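Long-range contacts in Hsp70/Hsp90 co-chaperone CNS1 (Saccharomyces cerevisiae, PDB 6HFM), which binds the chaperones Hsp90 and Hsp70 as a co-chaperone and stimulates the ATPase activity of the Hsp70 protein SSA1 but not that of Hsp90: residues Ile53-Gln58 / Glu86-Glu91; Lys99-Phe104 / Ile141-Lys146; Ile48-Ile53 / Asp136-Ile141. All blocks are in the same frame, centred on the assembly; numbering follows the deposited sequence.

Contact 1: Ile53-Gln58 / Glu86-Glu91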
loop_
_atom_site.group_PDB
_atom_site.type_symbol
_atom_site.label_atom_id
_atom_site.label_comp_id
_atom_site.label_asym_id
_atom_site.label_seq_id
_atom_site.Cartn_x
_atom_site.Cartn_y
_atom_site.Cartn_z
ATOM N N ILE A 53 -2.070 -5.748 2.075
ATOM C CA ILE A 53 -3.399 -5.452 1.539
ATOM C C ILE A 53 -4.403 -5.774 2.637
ATOM O O ILE A 53 -4.608 -6.936 2.971
ATOM C CB ILE A 53 -3.696 -6.236 0.236
ATOM C CG1 ILE A 53 -2.611 -5.946 -0.821
ATOM C CG2 ILE A 53 -5.065 -5.870 -0.324
ATOM C CD1 ILE A 53 -1.560 -7.024 -0.925
ATOM N N MET A 54 -5.008 -4.730 3.199
ATOM C CA MET A 54 -5.907 -4.850 4.344
ATOM C C MET A 54 -7.355 -4.916 3.865
ATOM O O MET A 54 -7.754 -4.158 2.982
ATOM C CB MET A 54 -5.758 -3.642 5.280
ATOM C CG MET A 54 -4.328 -3.235 5.614
ATOM S SD MET A 54 -3.325 -4.567 6.294
ATOM C CE MET A 54 -4.184 -4.896 7.829
ATOM N N TYR A 55 -8.132 -5.822 4.461
ATOM C CA TYR A 55 -9.579 -5.902 4.245
ATOM C C TYR A 55 -10.243 -5.665 5.605
ATOM O O TYR A 55 -10.667 -6.619 6.266
ATOM C CB TYR A 55 -9.968 -7.271 3.670
ATOM C CG TYR A 55 -9.162 -7.700 2.464
ATOM C CD1 TYR A 55 -9.461 -7.217 1.188
ATOM C CD2 TYR A 55 -8.102 -8.598 2.593
ATOM C CE1 TYR A 55 -8.730 -7.615 0.079
ATOM C CE2 TYR A 55 -7.370 -9.003 1.489
ATOM C CZ TYR A 55 -7.682 -8.505 0.235
ATOM O OH TYR A 55 -6.950 -8.896 -0.862
ATOM N N PRO A 56 -10.321 -4.391 6.042
ATOM C CA PRO A 56 -10.756 -4.107 7.423
ATOM C C PRO A 56 -12.179 -4.562 7.765
ATOM O O PRO A 56 -12.426 -4.966 8.910
ATOM C CB PRO A 56 -10.609 -2.581 7.542
ATOM C CG PRO A 56 -10.543 -2.072 6.139
ATOM C CD PRO A 56 -9.916 -3.164 5.333
ATOM N N THR A 57 -13.092 -4.534 6.792
ATOM C CA THR A 57 -14.478 -4.981 7.025
ATOM C C THR A 57 -14.620 -6.514 7.098
ATOM O O THR A 57 -15.677 -7.010 7.502
ATOM C CB THR A 57 -15.473 -4.409 5.981
ATOM O OG1 THR A 57 -15.205 -4.946 4.678
ATOM C CG2 THR A 57 -15.403 -2.884 5.934
ATOM N N GLN A 58 -13.574 -7.252 6.711
ATOM C CA GLN A 58 -13.540 -8.718 6.803
ATOM C C GLN A 58 -12.555 -9.271 7.851
ATOM O O GLN A 58 -12.449 -10.495 7.998
ATOM C CB GLN A 58 -13.199 -9.304 5.429
ATOM C CG GLN A 58 -14.288 -9.125 4.382
ATOM C CD GLN A 58 -15.474 -10.053 4.600
ATOM O OE1 GLN A 58 -15.307 -11.226 4.929
ATOM N NE2 GLN A 58 -16.680 -9.529 4.409
ATOM N N GLU A 86 -12.653 -17.624 -0.763
ATOM C CA GLU A 86 -13.175 -18.305 0.422
ATOM C C GLU A 86 -12.700 -17.685 1.739
ATOM O O GLU A 86 -13.374 -17.846 2.757
ATOM C CB GLU A 86 -12.827 -19.802 0.397
ATOM C CG GLU A 86 -13.399 -20.586 -0.784
ATOM C CD GLU A 86 -14.921 -20.587 -0.856
ATOM O OE1 GLU A 86 -15.592 -20.298 0.161
ATOM O OE2 GLU A 86 -15.453 -20.890 -1.946
ATOM N N ARG A 87 -11.569 -16.971 1.723
ATOM C CA ARG A 87 -11.050 -16.332 2.941
ATOM C C ARG A 87 -11.972 -15.240 3.514
ATOM O O ARG A 87 -11.918 -14.972 4.715
ATOM C CB ARG A 87 -9.616 -15.811 2.746
ATOM C CG ARG A 87 -9.452 -14.548 1.914
ATOM C CD ARG A 87 -7.985 -14.386 1.528
ATOM N NE ARG A 87 -7.723 -13.251 0.643
ATOM C CZ ARG A 87 -8.107 -13.158 -0.632
ATOM N NH1 ARG A 87 -8.815 -14.124 -1.226
ATOM N NH2 ARG A 87 -7.790 -12.069 -1.329
ATOM N N PHE A 88 -12.805 -14.623 2.668
ATOM C CA PHE A 88 -13.810 -13.661 3.137
ATOM C C PHE A 88 -15.033 -14.434 3.607
ATOM O O PHE A 88 -15.686 -15.101 2.804
ATOM C CB PHE A 88 -14.204 -12.671 2.034
ATOM C CG PHE A 88 -13.040 -11.938 1.421
ATOM C CD1 PHE A 88 -12.054 -11.366 2.220
ATOM C CD2 PHE A 88 -12.938 -11.805 0.038
ATOM C CE1 PHE A 88 -10.984 -10.694 1.652
ATOM C CE2 PHE A 88 -11.869 -11.128 -0.534
ATOM C CZ PHE A 88 -10.892 -10.571 0.276
ATOM N N LYS A 89 -15.331 -14.342 4.903
ATOM C CA LYS A 89 -16.367 -15.169 5.535
ATOM C C LYS A 89 -17.387 -14.374 6.355
ATOM O O LYS A 89 -18.090 -14.945 7.190
ATOM C CB LYS A 89 -15.698 -16.227 6.418
ATOM C CG LYS A 89 -14.734 -17.119 5.660
ATOM C CD LYS A 89 -14.168 -18.203 6.551
ATOM C CE LYS A 89 -12.950 -18.842 5.919
ATOM N NZ LYS A 89 -11.728 -18.012 6.122
ATOM N N LYS A 90 -17.491 -13.071 6.093
ATOM C CA LYS A 90 -18.402 -12.192 6.828
ATOM C C LYS A 90 -19.401 -11.538 5.897
ATOM O O LYS A 90 -19.253 -11.602 4.672
ATOM C CB LYS A 90 -17.617 -11.106 7.549
ATOM C CG LYS A 90 -16.601 -11.647 8.530
ATOM C CD LYS A 90 -15.952 -10.533 9.332
ATOM C CE LYS A 90 -15.720 -10.973 10.767
ATOM N NZ LYS A 90 -14.780 -10.058 11.457
ATOM N N GLU A 91 -20.412 -10.911 6.505
ATOM C CA GLU A 91 -21.411 -10.104 5.792
ATOM C C GLU A 91 -20.744 -9.146 4.813
ATOM O O GLU A 91 -19.825 -8.414 5.182
ATOM C CB GLU A 91 -22.282 -9.296 6.770
ATOM C CG GLU A 91 -23.566 -9.995 7.194
ATOM C CD GLU A 91 -24.310 -9.264 8.299
ATOM O OE1 GLU A 91 -24.264 -8.015 8.341
ATOM O OE2 GLU A 91 -24.949 -9.942 9.130
HETATM O O HOH W 1 -17.331 -6.590 4.192
HETATM O O HOH W 2 -13.187 -13.049 6.872
#

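Contact 2: Lys99-Phe104 / Ile141-Lys146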
loop_
_atom_site.group_PDB
_atom_site.type_symbol
_atom_site.label_atom_id
_atom_site.label_comp_id
_atom_site.label_asym_id
_atom_site.label_seq_id
_atom_site.Cartn_x
_atom_site.Cartn_y
_atom_site.Cartn_z
ATOM N N LYS A 99 -14.609 -4.189 -9.624
ATOM C CA LYS A 99 -15.438 -2.991 -9.815
ATOM C C LYS A 99 -16.026 -2.482 -8.498
ATOM O O LYS A 99 -16.028 -1.277 -8.249
ATOM C CB LYS A 99 -16.580 -3.266 -10.810
ATOM C CG LYS A 99 -17.532 -2.098 -11.077
ATOM C CD LYS A 99 -16.803 -0.844 -11.534
ATOM C CE LYS A 99 -17.749 0.181 -12.136
ATOM N NZ LYS A 99 -16.995 1.301 -12.762
ATOM N N LYS A 100 -16.529 -3.398 -7.674
ATOM C CA LYS A 100 -17.302 -3.029 -6.481
ATOM C C LYS A 100 -16.476 -2.530 -5.291
ATOM O O LYS A 100 -17.049 -1.973 -4.361
ATOM C CB LYS A 100 -18.188 -4.195 -6.038
ATOM C CG LYS A 100 -19.268 -4.551 -7.046
ATOM C CD LYS A 100 -19.999 -5.816 -6.638
ATOM C CE LYS A 100 -21.129 -6.129 -7.604
ATOM N NZ LYS A 100 -21.761 -7.445 -7.313
ATOM N N VAL A 101 -15.157 -2.729 -5.309
ATOM C CA VAL A 101 -14.300 -2.221 -4.220
ATOM C C VAL A 101 -13.703 -0.863 -4.556
ATOM O O VAL A 101 -13.519 -0.526 -5.728
ATOM C CB VAL A 101 -13.158 -3.195 -3.822
ATOM C CG1 VAL A 101 -13.730 -4.528 -3.349
ATOM C CG2 VAL A 101 -12.130 -3.394 -4.937
ATOM N N LEU A 102 -13.419 -0.088 -3.510
ATOM C CA LEU A 102 -12.542 1.079 -3.612
ATOM C C LEU A 102 -11.240 0.755 -2.890
ATOM O O LEU A 102 -11.199 -0.128 -2.028
ATOM C CB LEU A 102 -13.205 2.309 -2.993
ATOM C CG LEU A 102 -14.525 2.769 -3.618
ATOM C CD1 LEU A 102 -15.025 4.007 -2.892
ATOM C CD2 LEU A 102 -14.395 3.026 -5.107
ATOM N N VAL A 103 -10.177 1.470 -3.265
ATOM C CA VAL A 103 -8.856 1.299 -2.660
ATOM C C VAL A 103 -8.484 2.611 -1.969
ATOM O O VAL A 103 -8.545 3.679 -2.583
ATOM C CB VAL A 103 -7.779 0.941 -3.702
ATOM C CG1 VAL A 103 -6.440 0.662 -3.027
ATOM C CG2 VAL A 103 -8.207 -0.267 -4.530
ATOM N N PHE A 104 -8.101 2.514 -0.696
ATOM C CA PHE A 104 -7.674 3.657 0.105
ATOM C C PHE A 104 -6.239 3.482 0.586
ATOM O O PHE A 104 -5.766 2.362 0.784
ATOM C CB PHE A 104 -8.618 3.881 1.291
ATOM C CG PHE A 104 -10.032 4.166 0.881
ATOM C CD1 PHE A 104 -10.432 5.459 0.579
ATOM C CD2 PHE A 104 -10.956 3.136 0.765
ATOM C CE1 PHE A 104 -11.729 5.726 0.179
ATOM C CE2 PHE A 104 -12.259 3.395 0.370
ATOM C CZ PHE A 104 -12.646 4.695 0.074
ATOM N N ILE A 141 -2.318 -0.778 1.618
ATOM C CA ILE A 141 -3.575 -0.383 0.968
ATOM C C ILE A 141 -4.742 -1.022 1.714
ATOM O O ILE A 141 -4.587 -2.074 2.352
ATOM C CB ILE A 141 -3.599 -0.711 -0.558
ATOM C CG1 ILE A 141 -3.723 -2.208 -0.842
ATOM C CG2 ILE A 141 -2.359 -0.146 -1.241
ATOM C CD1 ILE A 141 -4.045 -2.524 -2.291
ATOM N N TYR A 142 -5.895 -0.362 1.634
ATOM C CA TYR A 142 -7.137 -0.839 2.233
ATOM C C TYR A 142 -8.140 -1.069 1.116
ATOM O O TYR A 142 -8.457 -0.147 0.367
ATOM C CB TYR A 142 -7.686 0.188 3.241
ATOM C CG TYR A 142 -6.714 0.518 4.360
ATOM C CD1 TYR A 142 -6.724 -0.195 5.556
ATOM C CD2 TYR A 142 -5.753 1.521 4.201
ATOM C CE1 TYR A 142 -5.819 0.089 6.578
ATOM C CE2 TYR A 142 -4.851 1.819 5.214
ATOM C CZ TYR A 142 -4.879 1.099 6.395
ATOM O OH TYR A 142 -3.971 1.399 7.385
ATOM N N ILE A 143 -8.638 -2.301 1.001
ATOM C CA ILE A 143 -9.650 -2.640 -0.000
ATOM C C ILE A 143 -10.992 -2.744 0.721
ATOM O O ILE A 143 -11.165 -3.580 1.611
ATOM C CB ILE A 143 -9.265 -3.925 -0.773
ATOM C CG1 ILE A 143 -8.049 -3.624 -1.662
ATOM C CG2 ILE A 143 -10.434 -4.428 -1.616
ATOM C CD1 ILE A 143 -7.503 -4.801 -2.451
ATOM N N VAL A 144 -11.919 -1.854 0.360
ATOM C CA VAL A 144 -13.224 -1.741 1.034
ATOM C C VAL A 144 -14.336 -1.610 -0.010
ATOM O O VAL A 144 -14.252 -0.763 -0.887
ATOM C CB VAL A 144 -13.266 -0.506 1.969
ATOM C CG1 VAL A 144 -14.595 -0.428 2.718
ATOM C CG2 VAL A 144 -12.117 -0.557 2.970
ATOM N N PRO A 145 -15.400 -2.429 0.089
ATOM C CA PRO A 145 -16.502 -2.241 -0.861
ATOM C C PRO A 145 -17.025 -0.806 -0.891
ATOM O O PRO A 145 -17.131 -0.174 0.163
ATOM C CB PRO A 145 -17.581 -3.185 -0.330
ATOM C CG PRO A 145 -16.817 -4.259 0.362
ATOM C CD PRO A 145 -15.636 -3.573 0.985
ATOM N N LYS A 146 -17.326 -0.298 -2.085
ATOM C CA LYS A 146 -17.886 1.046 -2.248
ATOM C C LYS A 146 -19.076 1.287 -1.309
ATOM O O LYS A 146 -19.177 2.344 -0.686
ATOM C CB LYS A 146 -18.302 1.271 -3.711
ATOM C CG LYS A 146 -18.852 2.659 -4.021
ATOM C CD LYS A 146 -19.220 2.794 -5.494
ATOM C CE LYS A 146 -20.309 3.835 -5.708
ATOM N NZ LYS A 146 -20.852 3.786 -7.094
#

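Contact 3: Ile48-Ile53 / Asp136-Ile141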
loop_
_atom_site.group_PDB
_atom_site.type_symbol
_atom_site.label_atom_id
_atom_site.label_comp_id
_atom_site.label_asym_id
_atom_site.label_seq_id
_atom_site.Cartn_x
_atom_site.Cartn_y
_atom_site.Cartn_z
ATOM N N ILE A 48 10.978 -2.192 -6.612
ATOM C CA ILE A 48 10.118 -3.303 -6.198
ATOM C C ILE A 48 10.006 -3.264 -4.672
ATOM O O ILE A 48 11.029 -3.268 -3.981
ATOM C CB ILE A 48 10.712 -4.651 -6.649
ATOM C CG1 ILE A 48 10.807 -4.710 -8.180
ATOM C CG2 ILE A 48 9.862 -5.815 -6.158
ATOM C CD1 ILE A 48 11.751 -5.770 -8.705
ATOM N N TYR A 49 8.774 -3.234 -4.158
ATOM C CA TYR A 49 8.526 -3.217 -2.707
ATOM C C TYR A 49 7.420 -4.204 -2.327
ATOM O O TYR A 49 6.601 -4.564 -3.173
ATOM C CB TYR A 49 8.194 -1.807 -2.180
ATOM C CG TYR A 49 7.627 -0.803 -3.175
ATOM C CD1 TYR A 49 6.453 -1.059 -3.870
ATOM C CD2 TYR A 49 8.257 0.436 -3.385
ATOM C CE1 TYR A 49 5.935 -0.142 -4.775
ATOM C CE2 TYR A 49 7.738 1.362 -4.279
ATOM C CZ TYR A 49 6.578 1.070 -4.973
ATOM O OH TYR A 49 6.054 1.988 -5.856
ATOM N N PRO A 50 7.389 -4.639 -1.053
ATOM C CA PRO A 50 6.289 -5.485 -0.611
ATOM C C PRO A 50 4.998 -4.684 -0.457
ATOM O O PRO A 50 5.025 -3.449 -0.437
ATOM C CB PRO A 50 6.766 -6.007 0.759
ATOM C CG PRO A 50 8.148 -5.473 0.961
ATOM C CD PRO A 50 8.252 -4.276 0.078
ATOM N N ALA A 51 3.882 -5.397 -0.331
ATOM C CA ALA A 51 2.576 -4.786 -0.080
ATOM C C ALA A 51 1.784 -5.533 0.982
ATOM O O ALA A 51 1.697 -6.770 0.957
ATOM C CB ALA A 51 1.767 -4.711 -1.364
ATOM N N LEU A 52 1.216 -4.769 1.918
ATOM C CA LEU A 52 0.189 -5.249 2.832
ATOM C C LEU A 52 -1.157 -4.797 2.283
ATOM O O LEU A 52 -1.361 -3.603 2.040
ATOM C CB LEU A 52 0.402 -4.678 4.236
ATOM C CG LEU A 52 1.625 -5.194 4.989
ATOM C CD1 LEU A 52 1.872 -4.365 6.241
ATOM C CD2 LEU A 52 1.461 -6.660 5.363
ATOM N N ILE A 53 -2.070 -5.748 2.075
ATOM C CA ILE A 53 -3.399 -5.452 1.539
ATOM C C ILE A 53 -4.403 -5.774 2.637
ATOM O O ILE A 53 -4.608 -6.936 2.971
ATOM C CB ILE A 53 -3.696 -6.236 0.236
ATOM C CG1 ILE A 53 -2.611 -5.946 -0.821
ATOM C CG2 ILE A 53 -5.065 -5.870 -0.324
ATOM C CD1 ILE A 53 -1.560 -7.024 -0.925
ATOM N N ASP A 136 7.164 1.409 6.601
ATOM C CA ASP A 136 8.214 0.402 6.797
ATOM C C ASP A 136 8.735 -0.134 5.452
ATOM O O ASP A 136 8.951 -1.335 5.284
ATOM C CB ASP A 136 7.684 -0.720 7.701
ATOM C CG ASP A 136 7.092 -0.181 8.985
ATOM O OD1 ASP A 136 7.861 0.401 9.784
ATOM O OD2 ASP A 136 5.866 -0.329 9.194
ATOM N N ASN A 137 8.922 0.789 4.506
ATOM C CA ASN A 137 9.409 0.489 3.150
ATOM C C ASN A 137 8.541 -0.516 2.392
ATOM O O ASN A 137 9.037 -1.305 1.589
ATOM C CB ASN A 137 10.899 0.067 3.171
ATOM C CG ASN A 137 11.855 1.252 3.144
ATOM O OD1 ASN A 137 11.535 2.336 2.641
ATOM N ND2 ASN A 137 13.048 1.037 3.672
ATOM N N ALA A 138 7.234 -0.449 2.634
ATOM C CA ALA A 138 6.254 -1.303 1.967
ATOM C C ALA A 138 4.958 -0.542 1.705
ATOM O O ALA A 138 4.612 0.404 2.424
ATOM C CB ALA A 138 5.976 -2.547 2.799
ATOM N N LEU A 139 4.240 -0.945 0.660
ATOM C CA LEU A 139 2.901 -0.422 0.407
ATOM C C LEU A 139 1.950 -0.900 1.498
ATOM O O LEU A 139 2.111 -1.995 2.035
ATOM C CB LEU A 139 2.370 -0.893 -0.954
ATOM C CG LEU A 139 3.097 -0.381 -2.193
ATOM C CD1 LEU A 139 2.658 -1.169 -3.420
ATOM C CD2 LEU A 139 2.870 1.118 -2.369
ATOM N N LYS A 140 0.983 -0.056 1.832
ATOM C CA LYS A 140 -0.152 -0.443 2.670
ATOM C C LYS A 140 -1.411 0.113 2.008
ATOM O O LYS A 140 -1.533 1.323 1.824
ATOM C CB LYS A 140 0.007 0.097 4.095
ATOM C CG LYS A 140 -1.146 -0.247 5.035
ATOM C CD LYS A 140 -0.808 0.006 6.503
ATOM C CE LYS A 140 -0.480 1.463 6.823
ATOM N NZ LYS A 140 -1.568 2.461 6.595
ATOM N N ILE A 141 -2.318 -0.778 1.618
ATOM C CA ILE A 141 -3.575 -0.383 0.968
ATOM C C ILE A 141 -4.742 -1.022 1.714
ATOM O O ILE A 141 -4.587 -2.074 2.352
ATOM C CB ILE A 141 -3.599 -0.711 -0.558
ATOM C CG1 ILE A 141 -3.723 -2.208 -0.842
ATOM C CG2 ILE A 141 -2.359 -0.146 -1.241
ATOM C CD1 ILE A 141 -4.045 -2.524 -2.291
#

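Contact 1: Ile53-Gln58 / Glu86-Glu91
Where strand 47-55 of the Wheel domain runs out, Tyr55 and Gln58 meet Phe88 and Lys90 of the long loop that follows helix 73-82. Phe88 turns its ring edge toward the face of Tyr55. The centroids are 4.8 Å apart and the planes stand at 71°, a T-shaped pair. Phe88 CZ lies over the centre of the Tyr55 ring, and Phe88 CE1 comes to 3.6 Å from Tyr55 CG. Arg87 NH2 is 3.3 Å from Tyr55 OH. Asp62 engages both: it accepts a hydrogen bond from Tyr55 OH and forms a salt bridge with Arg87 NH2, which donates to Val80 O as well. After Tyr55 the chain turns, with Gln58 N bonded to Tyr55 O, and the Gln58 side chain is presented to the loop. Its chain bends at chi2 (-74°), which brings CD to 3.8 Å from Lys90 CB. The amide meets the Lys90 backbone through both its ends. Lys90 N donates to Gln58 OE1 at 3.1 Å, in the carbonyl plane and on a lone pair. Gln58 NE2 returns a weak but straight bond to Lys90 O at 3.3 Å. One water accepts from Gln58 NE2 and Thr57 OG1 and donates to Glu91 O.

Contact 2: Lys99-Phe104 / Ile141-Lys146
Leu102 and Val144 exchange two backbone hydrogen bonds, Leu102 N to Val144 O at 2.8 Å and Val144 N to Leu102 O at 3.0 Å. Phe104 and Tyr142 exchange another two, both 2.9 Å, from Phe104 N to Tyr142 O and from Tyr142 N to Phe104 O. Beyond the last paired residues a fifth runs from Lys146 N to Lys100 O at 2.8 Å, almost straight at 173°. This is the antiparallel pairing of strands 101-106 and 139-145 in the mixed sheet of the Wheel domain. Val103 faces Ile143 as a non-hydrogen-bonded pair, and Val103 CA also approaches Tyr142 O in a CA-H...O contact. On the face with Val103 and Ile143, packing is aliphatic. Ile143 CG2, anti to the backbone N, reaches Val101 CB at 3.7 Å. Val103 CG1 touches Ile141 CB at 4.0 Å. Val77 and Val80 of helix 73-82 cover Val103 and Ile143 respectively. On the other face the Phe104 ring presents its edge to Val144 CB, and Leu102 CG touches Lys146 CA at 4.0 Å. Helix 146-155 covers this side through Ser149 and Ile153 on Phe104 and Trp152 on Val144.

Contact 3: Ile48-Ile53 / Asp136-Ile141
Leu139 rests against Tyr49 and Ala51 where strands 47-55 and 139-145 begin their parallel pairing in the mixed sheet of the Wheel domain. Its CB lies 3.9 Å from Ala51 CB and also approaches Pro50 O. CG is anti to the carbonyl carbon (chi1 -66°) and meets CD1 and CE1 of the Tyr49 ring, both at 3.8 Å. At the tip, CD1 is 3.7 Å from Tyr49 CE1, and CD2 makes a longer contact with the same ring atom. The Leu139 backbone is bonded at both ends. Its N donates to Pro50 O at 2.8 Å, and its O accepts from Leu52 N at 2.9 Å, with the donor above the carbonyl plane. Ile141 N then donates to Leu52 O at 3.0 Å. These bonds set Ala51, Leu52 and Ile53 beside Leu139, Lys140 and Ile141. Ile53 and Ile141 lie side by side and point the same way, CG1 to CG1 at 3.9 Å. Tyr49 and Leu139 both touch Phe121 of helix 121-126 and Leu134 of strand 134-135. Tyr49 also touches Leu125, a residue of the magnesium site. Strand 47-55 is bordered on its other edge by strand 60-68, whose Val67 and Val64 touch Ala51 and Ile53.

Overall arrangement
All three contacts belong to the Wheel domain, the C-terminal part of this co-chaperone. Contacts 2 and 3 are strand pairings in one mixed sheet, and contact 1 sets a loop against the end of one of its strands. Strand 139-145 is shared by contacts 2 and 3, which have Ile141 in common. Strand 47-55 is shared by contacts 1 and 3, which have Ile53 in common. The centres of contact 1 and contact 2 are about 11 Å apart. Those of contact 2 and contact 3 are about 16 Å apart, and those of contact 1 and contact 3 about 19 Å. Along the chain contact 1 closes before contact 2 opens, and contact 3 spans all of contact 1. Contacts 2 and 3 cross, their segments alternating.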